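Local coordinates for ABC transporter periplasmic peptide-binding protein (Pseudoalteromonas, PDB 4QFL), which binds dipeptides, here Ala-Phe, in the periplasm of a deep-sea bacterium and probably hands them to an ABC transporter for uptake, at residues R63-D68 / N177-F182; T341-E346 / P438-F443; L448-T453 / E466-L471; L471-D476 / K484-A489. One frame throughout, in Å; residues are numbered along the deposited sequence.

Contact 1: residues R63-D68 / N177-F182; sequences RLISID and NMATDF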
# COMPACT_ATOMS: atom_id res chain seq x y z
N ARG A 63 4.43 11.67 10.35
CA ARG A 63 4.95 10.50 11.05
C ARG A 63 6.07 10.96 11.97
O ARG A 63 6.44 12.13 11.98
CB ARG A 63 5.52 9.49 10.06
CG ARG A 63 4.49 8.90 9.10
CD ARG A 63 5.17 8.42 7.80
NE ARG A 63 5.66 9.55 7.01
CZ ARG A 63 6.30 9.44 5.86
NH1 ARG A 63 6.55 8.25 5.33
NH2 ARG A 63 6.70 10.54 5.22
N LEU A 64 6.60 10.02 12.74
CA LEU A 64 7.79 10.27 13.53
C LEU A 64 9.00 10.48 12.62
O LEU A 64 9.81 11.38 12.83
CB LEU A 64 8.05 9.06 14.44
CG LEU A 64 7.00 8.87 15.54
CD1 LEU A 64 7.26 7.59 16.31
CD2 LEU A 64 7.02 10.08 16.46
N ILE A 65 9.12 9.63 11.62
CA ILE A 65 10.23 9.64 10.69
C ILE A 65 9.74 9.27 9.31
O ILE A 65 8.63 8.74 9.13
CB ILE A 65 11.30 8.63 11.07
CG1 ILE A 65 10.67 7.26 11.33
CG2 ILE A 65 12.05 9.09 12.29
CD1 ILE A 65 11.66 6.14 11.41
N SER A 66 10.59 9.55 8.32
CA SER A 66 10.33 9.11 6.96
C SER A 66 11.59 8.45 6.39
O SER A 66 12.60 8.34 7.08
CB SER A 66 9.88 10.28 6.07
OG SER A 66 10.86 11.31 6.02
N ILE A 67 11.52 8.02 5.14
CA ILE A 67 12.67 7.43 4.48
C ILE A 67 13.03 8.25 3.25
O ILE A 67 12.19 8.47 2.37
CB ILE A 67 12.38 5.99 4.06
CG1 ILE A 67 12.08 5.16 5.31
CG2 ILE A 67 13.55 5.41 3.28
CD1 ILE A 67 11.53 3.77 5.02
N ASP A 68 14.26 8.74 3.18
CA ASP A 68 14.65 9.52 2.03
C ASP A 68 14.55 8.64 0.78
O ASP A 68 15.01 7.51 0.79
CB ASP A 68 16.07 10.04 2.20
CG ASP A 68 16.42 11.09 1.19
OD1 ASP A 68 16.76 10.73 0.06
OD2 ASP A 68 16.32 12.29 1.51
N ASN A 177 8.96 0.14 9.28
CA ASN A 177 7.53 0.09 9.54
C ASN A 177 7.00 1.34 10.24
O ASN A 177 5.87 1.75 10.00
CB ASN A 177 7.16 -1.17 10.32
CG ASN A 177 7.33 -2.42 9.51
OD1 ASN A 177 7.04 -2.46 8.33
ND2 ASN A 177 7.82 -3.47 10.15
N MET A 178 7.83 1.95 11.09
CA MET A 178 7.44 3.20 11.74
C MET A 178 7.52 4.41 10.80
O MET A 178 7.04 5.50 11.13
CB MET A 178 8.29 3.46 13.00
CG MET A 178 8.13 2.41 14.09
SD MET A 178 6.45 2.33 14.72
CE MET A 178 6.30 3.96 15.44
N ALA A 179 8.10 4.21 9.62
CA ALA A 179 8.19 5.29 8.64
C ALA A 179 7.18 5.11 7.52
O ALA A 179 7.24 5.81 6.51
CB ALA A 179 9.60 5.38 8.08
N THR A 180 6.25 4.17 7.67
CA THR A 180 5.24 3.97 6.64
C THR A 180 4.13 4.99 6.79
O THR A 180 4.00 5.63 7.84
CB THR A 180 4.64 2.54 6.66
OG1 THR A 180 3.97 2.32 7.91
CG2 THR A 180 5.73 1.50 6.47
N ASP A 181 3.35 5.17 5.73
CA ASP A 181 2.22 6.08 5.73
C ASP A 181 1.13 5.70 6.74
O ASP A 181 0.23 6.49 7.01
CB ASP A 181 1.59 6.14 4.34
CG ASP A 181 2.54 6.67 3.29
OD1 ASP A 181 3.07 7.79 3.46
OD2 ASP A 181 2.76 5.96 2.29
N PHE A 182 1.20 4.48 7.26
CA PHE A 182 0.21 4.01 8.22
C PHE A 182 0.57 4.47 9.64
O PHE A 182 -0.29 4.48 10.53
CB PHE A 182 0.12 2.48 8.17
CG PHE A 182 0.09 1.93 6.77
CD1 PHE A 182 -1.01 2.14 5.95
CD2 PHE A 182 1.17 1.23 6.26
CE1 PHE A 182 -1.02 1.65 4.67
CE2 PHE A 182 1.15 0.73 4.97
CZ PHE A 182 0.06 0.94 4.18
O HOH W 1 6.21 7.56 2.13
O HOH W 2 5.74 7.23 12.89
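The end-to-end directions of R63-I67 and M178-D181 lie 96° apart, and the two backbones come nearest where CA of S66 stands 4.7 Å from CA of A179. The methyl group of A179 fills this crossing. Its CB touches CG1 of I67 at 3.7 Å and CG1 of I65 at 3.9 Å. In I65 the branch CG1 sits between the backbone N and the carbonyl carbon (chi1 50°), which turns it to the methyl. The carbonyl oxygen of I65 is buried with no hydrogen-bond donor; what it meets is a CA-H...O contact from CA of A179 at 3.5 Å. In the fold of this family 5 solute-binding protein, the contact lays the loop leaving helix 174-178 against strand 65-67, which pairs antiparallel with strand 74-76. R63 supplies the polar half. Its NH1 donates to O of A179 at 2.8 Å, a bent bond with an N-H...O angle of 133°. OD1 of D181 lies over a guanidinium face, 4.0 Å from NH1, so this long salt bridge rests on charge alone; OD2 of D181 is held by the backbone N of A526, and the side chain of D181 is about 6 Å from the bound alanine. At the other end, CD1 of L64 lies 3.9 Å from CE of M178, and a water joins N of L64 to O of M178.

Contact 2: residues T341-E346 / P438-F443; sequences TSWAFE and PDPDNF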
# COMPACT_ATOMS: atom_id res chain seq x y z
N THR A 341 14.86 -3.35 -8.69
CA THR A 341 15.44 -2.24 -7.93
C THR A 341 15.47 -2.49 -6.43
O THR A 341 16.03 -1.69 -5.68
CB THR A 341 14.72 -0.91 -8.21
OG1 THR A 341 13.30 -1.12 -8.19
CG2 THR A 341 15.12 -0.34 -9.57
N SER A 342 14.87 -3.59 -5.99
CA SER A 342 14.96 -4.00 -4.59
C SER A 342 16.36 -4.51 -4.30
O SER A 342 16.93 -5.26 -5.10
CB SER A 342 13.92 -5.08 -4.28
OG SER A 342 14.10 -5.61 -2.98
N TRP A 343 16.94 -4.12 -3.16
CA TRP A 343 18.30 -4.57 -2.89
C TRP A 343 18.41 -6.07 -2.70
O TRP A 343 19.49 -6.65 -2.84
CB TRP A 343 18.98 -3.79 -1.76
CG TRP A 343 18.38 -3.81 -0.37
CD1 TRP A 343 17.77 -2.77 0.26
CD2 TRP A 343 18.45 -4.88 0.61
NE1 TRP A 343 17.41 -3.13 1.54
CE2 TRP A 343 17.81 -4.41 1.78
CE3 TRP A 343 18.96 -6.18 0.59
CZ2 TRP A 343 17.67 -5.21 2.93
CZ3 TRP A 343 18.81 -6.97 1.73
CH2 TRP A 343 18.18 -6.48 2.88
N ALA A 344 17.29 -6.72 -2.41
CA ALA A 344 17.29 -8.16 -2.23
C ALA A 344 16.90 -8.91 -3.50
O ALA A 344 16.75 -10.13 -3.48
CB ALA A 344 16.35 -8.55 -1.08
N PHE A 345 16.74 -8.18 -4.60
CA PHE A 345 16.25 -8.81 -5.81
C PHE A 345 17.18 -9.91 -6.27
O PHE A 345 18.40 -9.75 -6.26
CB PHE A 345 16.06 -7.81 -6.93
CG PHE A 345 15.90 -8.43 -8.29
CD1 PHE A 345 14.73 -9.08 -8.63
CD2 PHE A 345 16.92 -8.35 -9.22
CE1 PHE A 345 14.57 -9.65 -9.88
CE2 PHE A 345 16.77 -8.92 -10.48
CZ PHE A 345 15.59 -9.57 -10.81
N GLU A 346 16.59 -11.03 -6.66
CA GLU A 346 17.34 -12.12 -7.25
C GLU A 346 16.47 -12.81 -8.28
O GLU A 346 15.40 -13.32 -7.95
CB GLU A 346 17.79 -13.10 -6.18
CG GLU A 346 18.85 -14.09 -6.64
CD GLU A 346 20.24 -13.47 -6.81
OE1 GLU A 346 20.53 -12.40 -6.22
OE2 GLU A 346 21.04 -14.08 -7.54
N PRO A 438 11.58 0.87 1.13
CA PRO A 438 12.57 0.11 0.36
C PRO A 438 13.18 -1.06 1.18
O PRO A 438 14.15 -1.70 0.75
CB PRO A 438 13.62 1.17 0.04
CG PRO A 438 13.59 2.06 1.21
CD PRO A 438 12.17 2.09 1.71
N ASP A 439 12.60 -1.34 2.34
CA ASP A 439 12.97 -2.55 3.07
C ASP A 439 12.25 -3.74 2.47
O ASP A 439 11.02 -3.79 2.46
CB ASP A 439 12.67 -2.43 4.56
CG ASP A 439 13.30 -3.54 5.36
OD1 ASP A 439 12.85 -4.69 5.20
OD2 ASP A 439 14.25 -3.30 6.12
N PRO A 440 13.01 -4.73 1.96
CA PRO A 440 12.48 -5.91 1.26
C PRO A 440 11.43 -6.69 2.06
O PRO A 440 10.59 -7.37 1.47
CB PRO A 440 13.73 -6.78 1.05
CG PRO A 440 14.87 -5.82 1.05
CD PRO A 440 14.48 -4.76 2.04
N ASP A 441 11.47 -6.61 3.37
CA ASP A 441 10.47 -7.30 4.16
C ASP A 441 9.07 -6.83 3.79
O ASP A 441 8.09 -7.54 4.01
CB ASP A 441 10.69 -7.08 5.66
CG ASP A 441 9.56 -7.64 6.48
OD1 ASP A 441 9.55 -8.87 6.67
OD2 ASP A 441 8.69 -6.85 6.92
N ASN A 442 8.99 -5.62 3.25
CA ASN A 442 7.70 -5.02 2.89
C ASN A 442 6.99 -5.75 1.74
O ASN A 442 5.78 -5.62 1.55
CB ASN A 442 7.87 -3.52 2.60
CG ASN A 442 6.53 -2.80 2.44
OD1 ASN A 442 5.80 -2.58 3.42
ND2 ASN A 442 6.21 -2.41 1.23
N PHE A 443 7.74 -6.55 0.98
CA PHE A 443 7.16 -7.36 -0.09
C PHE A 443 6.77 -8.75 0.42
O PHE A 443 6.21 -9.54 -0.33
CB PHE A 443 8.14 -7.52 -1.26
CG PHE A 443 8.12 -6.39 -2.24
CD1 PHE A 443 7.14 -6.34 -3.23
CD2 PHE A 443 9.05 -5.37 -2.16
CE1 PHE A 443 7.10 -5.29 -4.14
CE2 PHE A 443 9.02 -4.33 -3.06
CZ PHE A 443 8.04 -4.29 -4.05
O HOH W 3 14.95 -2.04 -1.82
O HOH W 4 16.23 -1.89 4.08
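A344 and P440 mark the closest backbone approach, their CA atoms 6.4 Å apart. A344 belongs to a type I beta turn running from S342 to F345, closed by F345 N donating to O of S342 at 3.0 Å; P440 is the middle residue of an Asx turn in which OD1 of D439 accepts from N of D441. The contact therefore joins two loops, the second of which leaves strand 428-434, whose end supplies L431, G432, W433 and A434 to the dipeptide pocket. At the centre of the contact is a CH-pi interaction. CG of P440 stands 3.5 Å from the centroid of the six-membered ring of W343, 20° off the ring normal, and thus over the face. Beside it, CD of P440 lies 3.3 Å from CZ2 of W343, close to the CE2-CZ2 bond. CG of W343 lies between the backbone N and the carbonyl carbon (chi1 61°), a crowded position from which the indole reaches the proline. A344 flanks the proline ring, its CB 3.8 Å from CG of P440. An alanine in place of P440, lacking CG and CD, would probably leave this face of W343 without its partner and the indole freer to turn. No direct hydrogen bond crosses the contact; waters do the bridging. One accepts from N of W343 and donates to O of P438, at 2.7 Å from the latter. D439 also makes a salt bridge to R483, and its OD2 accepts from a second water, which lies in the plane of the indole at its edge, 3.1 Å from NE1 of W343.

Contact 3: residues L448-T453 / E466-L471; sequences LSCTAT and EFDLLL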
# COMPACT_ATOMS: atom_id res chain seq x y z
N LEU A 448 2.46 -12.27 2.21
CA LEU A 448 2.45 -13.74 2.18
C LEU A 448 2.62 -14.46 3.53
O LEU A 448 2.58 -15.69 3.58
CB LEU A 448 3.50 -14.24 1.19
CG LEU A 448 3.17 -14.04 -0.28
CD1 LEU A 448 4.32 -14.48 -1.16
CD2 LEU A 448 1.91 -14.79 -0.66
N SER A 449 2.80 -13.72 4.62
CA SER A 449 3.01 -14.34 5.92
C SER A 449 1.73 -14.94 6.50
O SER A 449 0.64 -14.67 6.01
CB SER A 449 3.59 -13.34 6.91
OG SER A 449 2.69 -12.26 7.10
N CYS A 450 1.87 -15.75 7.54
CA CYS A 450 0.69 -16.27 8.23
C CYS A 450 -0.12 -15.17 8.89
O CYS A 450 -1.34 -15.15 8.77
CB CYS A 450 1.08 -17.35 9.24
SG CYS A 450 1.53 -18.93 8.44
N THR A 451 0.55 -14.24 9.55
CA THR A 451 -0.14 -13.09 10.13
C THR A 451 -0.86 -12.26 9.05
O THR A 451 -1.95 -11.75 9.29
CB THR A 451 0.80 -12.20 10.96
OG1 THR A 451 1.94 -11.84 10.18
CG2 THR A 451 1.28 -12.94 12.17
N ALA A 452 -0.25 -12.15 7.87
CA ALA A 452 -0.90 -11.46 6.76
C ALA A 452 -2.19 -12.19 6.38
O ALA A 452 -3.22 -11.56 6.15
CB ALA A 452 0.05 -11.37 5.55
N THR A 453 -2.11 -13.52 6.33
CA THR A 453 -3.26 -14.34 5.99
C THR A 453 -4.36 -14.20 7.03
O THR A 453 -5.54 -14.10 6.68
CB THR A 453 -2.88 -15.82 5.88
OG1 THR A 453 -1.82 -15.98 4.93
CG2 THR A 453 -4.07 -16.65 5.43
N GLU A 466 6.93 -22.49 7.16
CA GLU A 466 8.27 -22.67 6.66
C GLU A 466 8.78 -21.40 5.98
O GLU A 466 9.90 -20.96 6.21
CB GLU A 466 8.28 -23.86 5.71
CG GLU A 466 8.14 -25.22 6.42
CD GLU A 466 6.76 -25.49 7.07
OE1 GLU A 466 6.75 -26.09 8.17
OE2 GLU A 466 5.70 -25.15 6.48
N PHE A 467 7.93 -20.82 5.14
CA PHE A 467 8.17 -19.54 4.49
C PHE A 467 8.37 -18.44 5.53
O PHE A 467 9.32 -17.67 5.46
CB PHE A 467 6.99 -19.21 3.56
CG PHE A 467 7.06 -17.85 2.93
CD1 PHE A 467 7.91 -17.62 1.86
CD2 PHE A 467 6.27 -16.82 3.38
CE1 PHE A 467 7.97 -16.37 1.28
CE2 PHE A 467 6.33 -15.58 2.80
CZ PHE A 467 7.17 -15.35 1.76
N ASP A 468 7.47 -18.40 6.51
CA ASP A 468 7.47 -17.34 7.53
C ASP A 468 8.75 -17.37 8.35
O ASP A 468 9.25 -16.33 8.78
CB ASP A 468 6.29 -17.51 8.50
CG ASP A 468 4.97 -17.09 7.89
OD1 ASP A 468 4.91 -16.87 6.66
OD2 ASP A 468 3.98 -17.00 8.65
N LEU A 469 9.25 -18.58 8.58
CA LEU A 469 10.47 -18.75 9.34
C LEU A 469 11.62 -18.04 8.62
O LEU A 469 12.47 -17.43 9.26
CB LEU A 469 10.78 -20.23 9.55
CG LEU A 469 11.92 -20.50 10.52
CD1 LEU A 469 11.68 -19.76 11.82
CD2 LEU A 469 12.02 -21.98 10.76
N LEU A 470 11.65 -18.13 7.30
CA LEU A 470 12.64 -17.38 6.53
C LEU A 470 12.52 -15.89 6.81
O LEU A 470 13.52 -15.19 6.94
CB LEU A 470 12.48 -17.64 5.03
CG LEU A 470 12.86 -19.02 4.51
CD1 LEU A 470 12.48 -19.18 3.04
CD2 LEU A 470 14.35 -19.25 4.72
N LEU A 471 11.28 -15.41 6.90
CA LEU A 471 11.05 -13.99 7.11
C LEU A 471 11.55 -13.57 8.50
O LEU A 471 12.17 -12.52 8.66
CB LEU A 471 9.57 -13.65 6.93
CG LEU A 471 8.89 -14.05 5.61
CD1 LEU A 471 7.50 -13.45 5.51
CD2 LEU A 471 9.72 -13.62 4.42
O HOH W 5 3.09 -18.00 4.95
O HOH W 6 3.40 -14.89 10.18
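This partly buried, polar helix-end contact joins two helices that follow strand 428-434, about 18 Å from the centre of the chain to the centre of the contact: D468 of helix 465-475 reaches the first turn of helix 450-454 at C450. OD2 of D468 accepts from N of C450 at 2.7 Å through its syn lone pair, with an N-H...O angle of 156°. OD2 also accepts from a water, at 2.7 Å, that in turn accepts from N of T451. Two of the first N-H groups of the helix are thus tied to one carboxylate, one directly and one through the water. S449, the N-cap, serves a third: its OG accepts from N of A452 at 3.0 Å, and it also bonds to O of S445. Beside this, CB of L448 meets CE2 of F467 at 3.5 Å, the side chains crossing at about a right angle. An alanine at D468 would remove the carboxylate and probably leave N of C450 without its acceptor and the bridging water without one of its two partners. C450 is also bonded to C463, so the site combines an N-capped helix start, a carboxylate from a second helix and a disulfide to the residues just before that helix.

Contact 4: residues L471-D476 / K484-A489; sequences LTKALD and KQYYDA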
# COMPACT_ATOMS: atom_id res chain seq x y z
N LEU A 471 11.28 -15.41 6.90
CA LEU A 471 11.05 -13.99 7.11
C LEU A 471 11.55 -13.57 8.50
O LEU A 471 12.17 -12.52 8.66
CB LEU A 471 9.57 -13.65 6.93
CG LEU A 471 8.89 -14.05 5.61
CD1 LEU A 471 7.50 -13.45 5.51
CD2 LEU A 471 9.72 -13.62 4.42
N THR A 472 11.29 -14.40 9.49
CA THR A 472 11.70 -14.12 10.85
C THR A 472 13.21 -14.05 10.99
O THR A 472 13.74 -13.15 11.65
CB THR A 472 11.16 -15.19 11.78
OG1 THR A 472 9.73 -15.18 11.70
CG2 THR A 472 11.60 -14.93 13.21
N LYS A 473 13.91 -15.00 10.38
CA LYS A 473 15.36 -15.03 10.46
C LYS A 473 15.97 -13.79 9.80
O LYS A 473 16.93 -13.21 10.31
CB LYS A 473 15.90 -16.32 9.86
CG LYS A 473 15.36 -17.56 10.56
CD LYS A 473 15.96 -18.85 10.03
CE LYS A 473 15.48 -20.04 10.84
NZ LYS A 473 16.22 -21.28 10.49
N ALA A 474 15.38 -13.37 8.69
CA ALA A 474 15.81 -12.16 7.98
C ALA A 474 15.59 -10.92 8.84
O ALA A 474 16.25 -9.91 8.65
CB ALA A 474 15.06 -12.02 6.66
N LEU A 475 14.67 -11.01 9.78
CA LEU A 475 14.39 -9.90 10.68
C LEU A 475 15.19 -10.03 11.98
O LEU A 475 15.27 -9.08 12.76
CB LEU A 475 12.90 -9.81 10.97
CG LEU A 475 12.05 -9.45 9.75
CD1 LEU A 475 10.61 -9.25 10.17
CD2 LEU A 475 12.57 -8.20 9.06
N ASP A 476 15.78 -11.21 12.19
CA ASP A 476 16.59 -11.48 13.38
C ASP A 476 17.97 -10.84 13.31
O ASP A 476 18.71 -10.87 14.29
CB ASP A 476 16.74 -12.99 13.61
CG ASP A 476 15.50 -13.63 14.20
OD1 ASP A 476 14.67 -12.88 14.76
OD2 ASP A 476 15.36 -14.87 14.12
N LYS A 484 19.73 -10.95 2.89
CA LYS A 484 19.51 -11.33 1.50
C LYS A 484 19.54 -12.85 1.28
O LYS A 484 18.85 -13.37 0.42
CB LYS A 484 20.47 -10.63 0.55
CG LYS A 484 20.09 -10.86 -0.90
CD LYS A 484 21.17 -10.40 -1.88
CE LYS A 484 21.11 -11.20 -3.19
NZ LYS A 484 20.01 -10.72 -4.05
N GLN A 485 20.33 -13.56 2.07
CA GLN A 485 20.33 -15.02 2.00
C GLN A 485 18.94 -15.56 2.25
O GLN A 485 18.43 -16.41 1.51
CB GLN A 485 21.27 -15.61 3.05
CG GLN A 485 22.71 -15.63 2.63
CD GLN A 485 23.57 -16.31 3.65
OE1 GLN A 485 23.41 -16.10 4.86
NE2 GLN A 485 24.49 -17.16 3.19
N TYR A 486 18.32 -15.07 3.31
CA TYR A 486 16.96 -15.47 3.62
C TYR A 486 15.98 -14.96 2.57
O TYR A 486 15.10 -15.70 2.13
CB TYR A 486 16.59 -15.02 5.03
CG TYR A 486 17.41 -15.74 6.07
CD1 TYR A 486 17.38 -17.13 6.15
CD2 TYR A 486 18.24 -15.06 6.94
CE1 TYR A 486 18.14 -17.81 7.09
CE2 TYR A 486 19.01 -15.74 7.89
CZ TYR A 486 18.95 -17.12 7.95
OH TYR A 486 19.71 -17.82 8.87
N TYR A 487 16.14 -13.72 2.15
CA TYR A 487 15.28 -13.19 1.09
C TYR A 487 15.48 -13.94 -0.21
O TYR A 487 14.54 -14.11 -0.98
CB TYR A 487 15.45 -11.68 0.92
CG TYR A 487 14.89 -10.93 2.10
CD1 TYR A 487 13.65 -11.27 2.62
CD2 TYR A 487 15.62 -9.93 2.73
CE1 TYR A 487 13.13 -10.62 3.72
CE2 TYR A 487 15.11 -9.26 3.83
CZ TYR A 487 13.86 -9.62 4.32
OH TYR A 487 13.34 -8.96 5.42
N ASP A 488 16.70 -14.41 -0.46
CA ASP A 488 16.93 -15.27 -1.62
C ASP A 488 16.09 -16.54 -1.51
O ASP A 488 15.43 -16.94 -2.47
CB ASP A 488 18.41 -15.65 -1.74
CG ASP A 488 19.26 -14.51 -2.25
OD1 ASP A 488 18.69 -13.55 -2.79
OD2 ASP A 488 20.50 -14.57 -2.11
N ALA A 489 16.15 -17.18 -0.35
CA ALA A 489 15.45 -18.44 -0.18
C ALA A 489 13.95 -18.19 -0.30
O ALA A 489 13.20 -19.04 -0.80
CB ALA A 489 15.81 -19.07 1.17
O HOH W 7 11.43 -10.47 6.73
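K473, A474, Y486 and Y487 make the interface of an antiparallel helical hairpin, in which helix 465-475 turns back onto helix 480-497 through a short connection. The axes of helix segments 471-475 and 484-489 approach to 8.5 Å with their directions 165° apart, and CA of A474 is nearest CA of Y486. The principal interactions are two CH-pi contacts. CB of K473 sits over the centre of the Y486 ring, 3.6 Å from its centroid and 10° off the normal; farther out, CD of K473 lies alongside CE1 at the rim, while the amino end leads away from the partner helix. CG of Y486 is anti to the carbonyl carbon (chi1 -66°), from where the ring turns a face to K473. In the second, CB of A474 lies over a face of Y487, 3.9 Å from the ring centroid and offset toward the CZ side. Plain apolar packing completes the fit: the same A474 CB touches CB of Y486 at 3.7 Å, so the methyl is held between the two tyrosines. CD2 of L475 makes van der Waals contact with the Y487 hydroxyl, 3.8 Å from OH. The Y487 ring also meets F444 with nearly parallel planes. No direct hydrogen bond spans the two segments, and the weak salt bridge between K484 and D488 lies within one helix, K484 having E346 as a further partner. Polar linkage is left to OH of Y487, which accepts from NH2 of R483 and donates to a water at 2.8 Å; that water donates in turn to O of L471, 2.9 Å away.

Overall arrangement
Contacts 1 and 2 are buried, their centres about 17 Å apart, and they touch by packing of I67 against P438. Contacts 3 and 4 lie farther from the centre of the chain and are only partly buried; they share L471 and helix 465-475, which meets helix 450-454 in one and helix 480-497 in the other. Contact 4 also meets contact 2, through the salt bridge between E346 and K484. Chemistry differs with place: contact 1 mixes a methyl-filled crossing with an arginine bond, contact 2 sets a proline CH over an indole face between loops, contact 3 relies on a carboxylate at a helix start, and contact 4 packs aliphatic groups onto tyrosines between antiparallel helices.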